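Local coordinates for porin (Acinetobacter baumannii AB307-0294, PDB 5DL7), which probably serves as an outer-membrane porin, a beta-barrel channel through which small solutes pass, with vanillate trafficking as its putative role, at residues A[222-227]-A[252-257]; A[246-251]-A[265-270]. All blocks are in the same frame, centred on the assembly; numbering follows the deposited sequence.

Contact 1 of 2, residues A[222-227]-A[252-257]; sequences IYQQQF and EETGSK. With CA (calcium ion), chain B.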
# COMPACT_ATOMS: atom_id res chain seq x y z
N ILE A 222 -13.50 15.11 8.84
CA ILE A 222 -12.61 14.21 9.50
C ILE A 222 -11.23 14.79 9.69
O ILE A 222 -10.84 15.10 10.77
CB ILE A 222 -12.58 12.79 8.92
CG1 ILE A 222 -14.06 12.21 8.89
CG2 ILE A 222 -11.70 11.92 9.76
CD1 ILE A 222 -14.11 10.83 8.30
N TYR A 223 -10.52 15.00 8.60
CA TYR A 223 -9.14 15.57 8.72
C TYR A 223 -8.77 16.34 7.46
O TYR A 223 -9.29 16.04 6.37
CB TYR A 223 -8.09 14.59 9.10
CG TYR A 223 -7.76 13.55 8.09
CD1 TYR A 223 -6.96 13.89 6.97
CD2 TYR A 223 -8.16 12.25 8.13
CE1 TYR A 223 -6.63 12.92 6.04
CE2 TYR A 223 -7.80 11.27 7.21
CZ TYR A 223 -7.10 11.55 6.12
OH TYR A 223 -6.74 10.67 5.14
N GLN A 224 -7.78 17.23 7.64
CA GLN A 224 -6.99 17.82 6.51
C GLN A 224 -5.58 17.32 6.68
O GLN A 224 -5.09 17.21 7.81
CB GLN A 224 -7.04 19.37 6.49
CG GLN A 224 -8.37 19.80 6.07
CD GLN A 224 -8.51 21.32 6.06
OE1 GLN A 224 -9.69 21.91 6.22
NE2 GLN A 224 -7.38 21.96 5.96
N GLN A 225 -4.89 17.10 5.58
CA GLN A 225 -3.56 16.53 5.60
C GLN A 225 -2.68 17.16 4.47
O GLN A 225 -3.20 17.27 3.38
CB GLN A 225 -3.60 15.05 5.55
CG GLN A 225 -2.27 14.33 5.56
CD GLN A 225 -2.52 12.82 5.57
OE1 GLN A 225 -2.67 12.19 4.53
NE2 GLN A 225 -2.57 12.27 6.81
N GLN A 226 -1.49 17.60 4.86
CA GLN A 226 -0.51 17.93 3.80
C GLN A 226 0.67 17.00 3.78
O GLN A 226 1.02 16.34 4.85
CB GLN A 226 0.03 19.29 4.11
CG GLN A 226 -0.95 20.45 3.98
CD GLN A 226 -1.87 20.57 5.21
OE1 GLN A 226 -1.42 20.46 6.35
NE2 GLN A 226 -3.12 20.69 4.94
N PHE A 227 1.24 16.80 2.64
CA PHE A 227 2.42 15.94 2.47
C PHE A 227 3.50 16.76 1.78
O PHE A 227 3.21 17.43 0.77
CB PHE A 227 2.08 14.79 1.50
CG PHE A 227 3.27 13.92 1.10
CD1 PHE A 227 3.71 12.96 1.99
CD2 PHE A 227 3.96 14.23 -0.03
CE1 PHE A 227 4.80 12.19 1.63
CE2 PHE A 227 5.07 13.42 -0.41
CZ PHE A 227 5.49 12.46 0.44
N GLU A 252 -4.53 17.55 10.75
CA GLU A 252 -5.38 18.28 11.74
C GLU A 252 -6.81 17.91 11.49
O GLU A 252 -7.23 17.69 10.38
CB GLU A 252 -5.13 19.80 11.64
CG GLU A 252 -5.94 20.67 12.40
CD GLU A 252 -5.65 22.26 12.22
OE1 GLU A 252 -6.05 22.99 13.11
OE2 GLU A 252 -4.96 22.62 11.33
N GLU A 253 -7.64 17.96 12.54
CA GLU A 253 -9.05 17.65 12.32
C GLU A 253 -9.73 18.80 11.60
O GLU A 253 -9.23 19.96 11.60
CB GLU A 253 -9.79 17.27 13.62
CG GLU A 253 -10.16 18.44 14.51
CD GLU A 253 -9.01 19.10 15.20
OE1 GLU A 253 -9.23 20.15 15.87
OE2 GLU A 253 -7.87 18.59 15.36
N THR A 254 -10.89 18.56 11.01
CA THR A 254 -11.64 19.66 10.34
C THR A 254 -13.14 19.42 10.45
O THR A 254 -13.56 18.28 10.73
CB THR A 254 -11.09 19.62 8.86
OG1 THR A 254 -11.61 20.73 8.18
CG2 THR A 254 -11.62 18.40 8.08
N GLY A 255 -13.92 20.46 10.17
CA GLY A 255 -15.38 20.41 10.15
C GLY A 255 -15.96 19.90 11.47
O GLY A 255 -15.49 20.27 12.57
N SER A 256 -16.83 18.94 11.38
CA SER A 256 -17.50 18.38 12.54
C SER A 256 -16.68 17.43 13.30
O SER A 256 -17.12 16.82 14.30
CB SER A 256 -18.93 17.87 12.18
OG SER A 256 -18.74 16.74 11.42
N LYS A 257 -15.49 17.17 12.91
CA LYS A 257 -14.49 16.31 13.55
C LYS A 257 -14.98 14.99 14.03
O LYS A 257 -14.96 14.59 15.25
CB LYS A 257 -13.68 17.06 14.62
CG LYS A 257 -14.43 17.73 15.59
CD LYS A 257 -13.48 18.31 16.72
CE LYS A 257 -14.29 19.03 17.75
NZ LYS A 257 -14.69 20.34 17.27
CA CA B . -6.98 20.35 16.95
O HOH W 1 -6.93 22.26 15.53
O HOH W 2 -5.15 19.70 15.54
O HOH W 3 -5.28 21.64 18.19
O HOH W 4 -8.15 21.82 18.48
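Residues Gln-224 and Glu-252 form an antiparallel hydrogen-bonded pair at the open end of the beta hairpin of strands 223-235 and 240-253, on the rim of the porin barrel. Gln-224 N reaches Glu-252 O at 2.8 Å with an N-H...O angle of 169°, and Glu-252 N returns a bond of 3.0 Å to Gln-224 O. Beyond this pair the pairing frays: Thr-254 N makes only a weak, 3.5 Å bond to Ile-222 O. Ile-222 and Tyr-223 both face Leu-219 of strand 210-219, a classic beta bulge. On the other segment a type II' turn, Thr-254 to Lys-257, leads the chain off the sheet, with Gly-255 at positive phi.

Thr-254 carries the side-chain contact. Thr-254 CG2 rests on the neighbouring backbone, 3.6 Å from Tyr-223 C, while Thr-254 CB lies 3.9 Å from Gln-224 CG; the Thr-254 and Gln-224 side chains cross at about a right angle. Glu-253 points away from the partner strand, though its CB still touches Ile-222 O. Its chain bends at chi2 (-70°), bringing the carboxylate to a calcium ion that is also bound by Glu-261, and its OE2 accepts a bond from Val-262 N. Glu-252 adds a second-shell contact, its OE1 taking a hydrogen bond from a calcium-bound water. Both Glu-253 carboxylate oxygens, OE1 and OE2, bind the calcium at 2.5 Å, a bidentate grip.

Contact 2 of 2, residues A[246-251]-A[265-270]; sequences VRFFNS and RHISGL. With C8E ((hydroxyethyloxy)tri(ethyloxy)octane), chain L.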
# COMPACT_ATOMS: atom_id res chain seq x y z
N VAL A 246 12.05 10.32 1.59
CA VAL A 246 11.71 11.05 2.80
C VAL A 246 10.29 11.54 2.66
O VAL A 246 9.90 12.04 1.62
CB VAL A 246 12.67 12.26 3.07
CG1 VAL A 246 12.22 13.19 4.16
CG2 VAL A 246 14.10 11.81 3.33
N ARG A 247 9.53 11.38 3.74
CA ARG A 247 8.07 11.69 3.72
C ARG A 247 7.68 12.42 4.96
O ARG A 247 8.02 11.97 6.09
CB ARG A 247 7.24 10.42 3.58
CG ARG A 247 7.56 9.68 2.30
CD ARG A 247 6.66 8.42 2.16
NE ARG A 247 7.29 7.53 1.12
CZ ARG A 247 6.89 6.36 0.74
NH1 ARG A 247 5.86 5.81 1.27
NH2 ARG A 247 7.59 5.68 -0.18
N PHE A 248 7.00 13.55 4.79
CA PHE A 248 6.48 14.32 5.91
C PHE A 248 5.01 14.56 5.75
O PHE A 248 4.52 14.97 4.66
CB PHE A 248 7.12 15.70 5.86
CG PHE A 248 6.57 16.65 6.86
CD1 PHE A 248 6.74 16.43 8.23
CD2 PHE A 248 5.81 17.73 6.48
CE1 PHE A 248 6.22 17.44 9.14
CE2 PHE A 248 5.24 18.66 7.43
CZ PHE A 248 5.46 18.47 8.71
N PHE A 249 4.26 14.26 6.83
CA PHE A 249 2.79 14.50 6.91
C PHE A 249 2.47 15.45 7.99
O PHE A 249 3.05 15.36 9.09
CB PHE A 249 2.05 13.11 7.10
CG PHE A 249 2.16 12.16 6.00
CD1 PHE A 249 3.22 11.29 6.00
CD2 PHE A 249 1.22 12.09 5.05
CE1 PHE A 249 3.42 10.33 5.01
CE2 PHE A 249 1.35 11.11 4.03
CZ PHE A 249 2.45 10.25 4.03
N ASN A 250 1.49 16.26 7.71
CA ASN A 250 0.89 17.20 8.68
C ASN A 250 -0.60 17.04 8.61
O ASN A 250 -1.22 17.18 7.57
CB ASN A 250 1.27 18.69 8.36
CG ASN A 250 0.74 19.69 9.36
OD1 ASN A 250 1.11 19.54 10.54
ND2 ASN A 250 -0.12 20.61 8.97
N SER A 251 -1.20 16.76 9.82
CA SER A 251 -2.64 16.41 9.86
C SER A 251 -3.32 17.11 11.00
O SER A 251 -2.76 17.23 12.12
CB SER A 251 -2.88 14.90 9.98
OG SER A 251 -2.15 14.12 9.02
N ARG A 265 2.22 15.32 13.27
CA ARG A 265 3.27 15.43 12.21
C ARG A 265 3.98 14.16 12.19
O ARG A 265 4.28 13.57 13.24
CB ARG A 265 4.31 16.55 12.51
CG ARG A 265 3.83 17.94 12.21
CD ARG A 265 2.73 18.47 13.07
NE ARG A 265 3.15 18.55 14.43
CZ ARG A 265 2.36 18.67 15.50
NH1 ARG A 265 2.88 18.68 16.75
NH2 ARG A 265 1.07 18.60 15.30
N HIS A 266 4.31 13.65 11.01
CA HIS A 266 5.00 12.39 10.91
C HIS A 266 6.17 12.50 9.89
O HIS A 266 5.90 12.97 8.77
CB HIS A 266 4.03 11.26 10.48
CG HIS A 266 4.63 9.91 10.71
ND1 HIS A 266 5.51 9.35 9.84
CD2 HIS A 266 4.54 9.05 11.79
CE1 HIS A 266 5.98 8.24 10.40
NE2 HIS A 266 5.41 8.06 11.57
N ILE A 267 7.36 12.14 10.34
CA ILE A 267 8.53 12.23 9.41
C ILE A 267 9.00 10.85 9.29
O ILE A 267 9.08 10.09 10.27
CB ILE A 267 9.55 13.25 10.00
CG1 ILE A 267 10.70 13.37 9.07
CG2 ILE A 267 10.08 12.66 11.26
CD1 ILE A 267 10.29 14.01 7.76
N SER A 268 9.39 10.44 8.07
CA SER A 268 10.02 9.14 7.84
C SER A 268 11.04 9.24 6.74
O SER A 268 10.89 10.06 5.81
CB SER A 268 8.99 8.08 7.59
OG SER A 268 8.12 8.27 6.49
N GLY A 269 12.10 8.46 6.88
CA GLY A 269 13.16 8.50 5.82
C GLY A 269 13.82 7.13 5.77
O GLY A 269 14.03 6.45 6.79
N LEU A 270 14.17 6.74 4.60
CA LEU A 270 14.99 5.57 4.34
C LEU A 270 16.16 6.01 3.46
O LEU A 270 15.92 6.64 2.37
CB LEU A 270 14.20 4.48 3.62
CG LEU A 270 14.95 3.13 3.44
CD1 LEU A 270 15.11 2.32 4.72
CD2 LEU A 270 14.10 2.31 2.44
C11 C8E L . 5.96 20.93 15.01
O12 C8E L . 5.82 19.43 14.99
C13 C8E L . 6.99 18.80 15.45
C14 C8E L . 7.08 19.03 16.97
O15 C8E L . 5.80 18.79 17.68
C16 C8E L . 6.13 18.70 19.05
C17 C8E L . 4.89 18.30 19.79
O18 C8E L . 3.96 19.38 19.64
C19 C8E L . 2.75 19.11 20.40
C20 C8E L . 1.61 19.96 19.91
O21 C8E L . 0.95 19.44 18.70
O HOH W 5 6.20 9.99 7.22
O HOH W 6 -0.68 18.93 12.84
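From Val-246 opposite Gly-269 to Asn-250 opposite Arg-265, the two strands run in regular antiparallel register, their axes 4.7 Å apart and 174° between directions. The hydrogen-bonded pairs are Arg-247 with Ser-268 and Phe-249 with His-266; Phe-249 N to His-266 O measures 2.8 Å. Between them, CA-H...O contacts such as that of Phe-248 with His-266 O line the seam.

One face carries Val-246, Phe-248, Asn-250, Arg-265 and Ile-267. Ile-267 sends CD1 across the seam, 4.1 Å from Phe-248 CB and near Val-246 CG1. Phe-248, its CG anti to the backbone N (chi1 173°), lies alongside the Arg-265 chain, with CZ 3.9 Å from Arg-265 CG and the ring and guanidinium planes 56° apart. Bends at chi2 and chi3 of Arg-265 lay its CD beside Asn-250 OD1 and deliver the guanidinium to a bound detergent, C8E; Asn-250 ND2 is hydrogen-bonded to Gln-226 OE1. The detergent's oxyethylene chain curls round the guanidinium: Arg-265 NE donates to C8E O12 at 2.9 Å, and Arg-265 NH1 to C8E O21 at 2.8 Å and to C8E O15. NH2 gives a hydrogen bond to a water and a salt bridge to Asp-263.

On the face of Arg-247, Phe-249, His-266 and Ser-268, one water ties the two strands together, donating to Arg-247 O at 2.9 Å and hydrogen-bonding His-266 ND1 at 2.8 Å and Ser-268 OG; it lies in the imidazole plane. Ser-268 OG is also bonded to Val-304 N, and Arg-247 NH2 forms a salt bridge with Asp-245. Loop residues Leu-293, Pro-302 and Val-303 pack on this face, while strand 223-235 continues the barrel wall beyond 246-251 and strand 278-288 beyond 265-270.

Strand 240-253 is common to both contacts: contact 1 uses its end against strand 223-235, and contact 2 uses the part just before against strand 263-275, making three consecutive staves of the barrel wall. Their centres lie 16 Å apart. They join directly where Gln-226 N meets Asn-250 O at 2.8 Å and Gln-225 NE2 meets Ser-251 OG at 2.9 Å, both probable hydrogen bonds, and where the rings of Phe-227 and Phe-249 pack edge-to-face. Calcium and detergent lie close together at this end: between nearest atoms, the Arg-265 side chain is about 8 Å from the calcium ion held in contact 1, and the Glu-252 side chain about 9 Å from the same C8E.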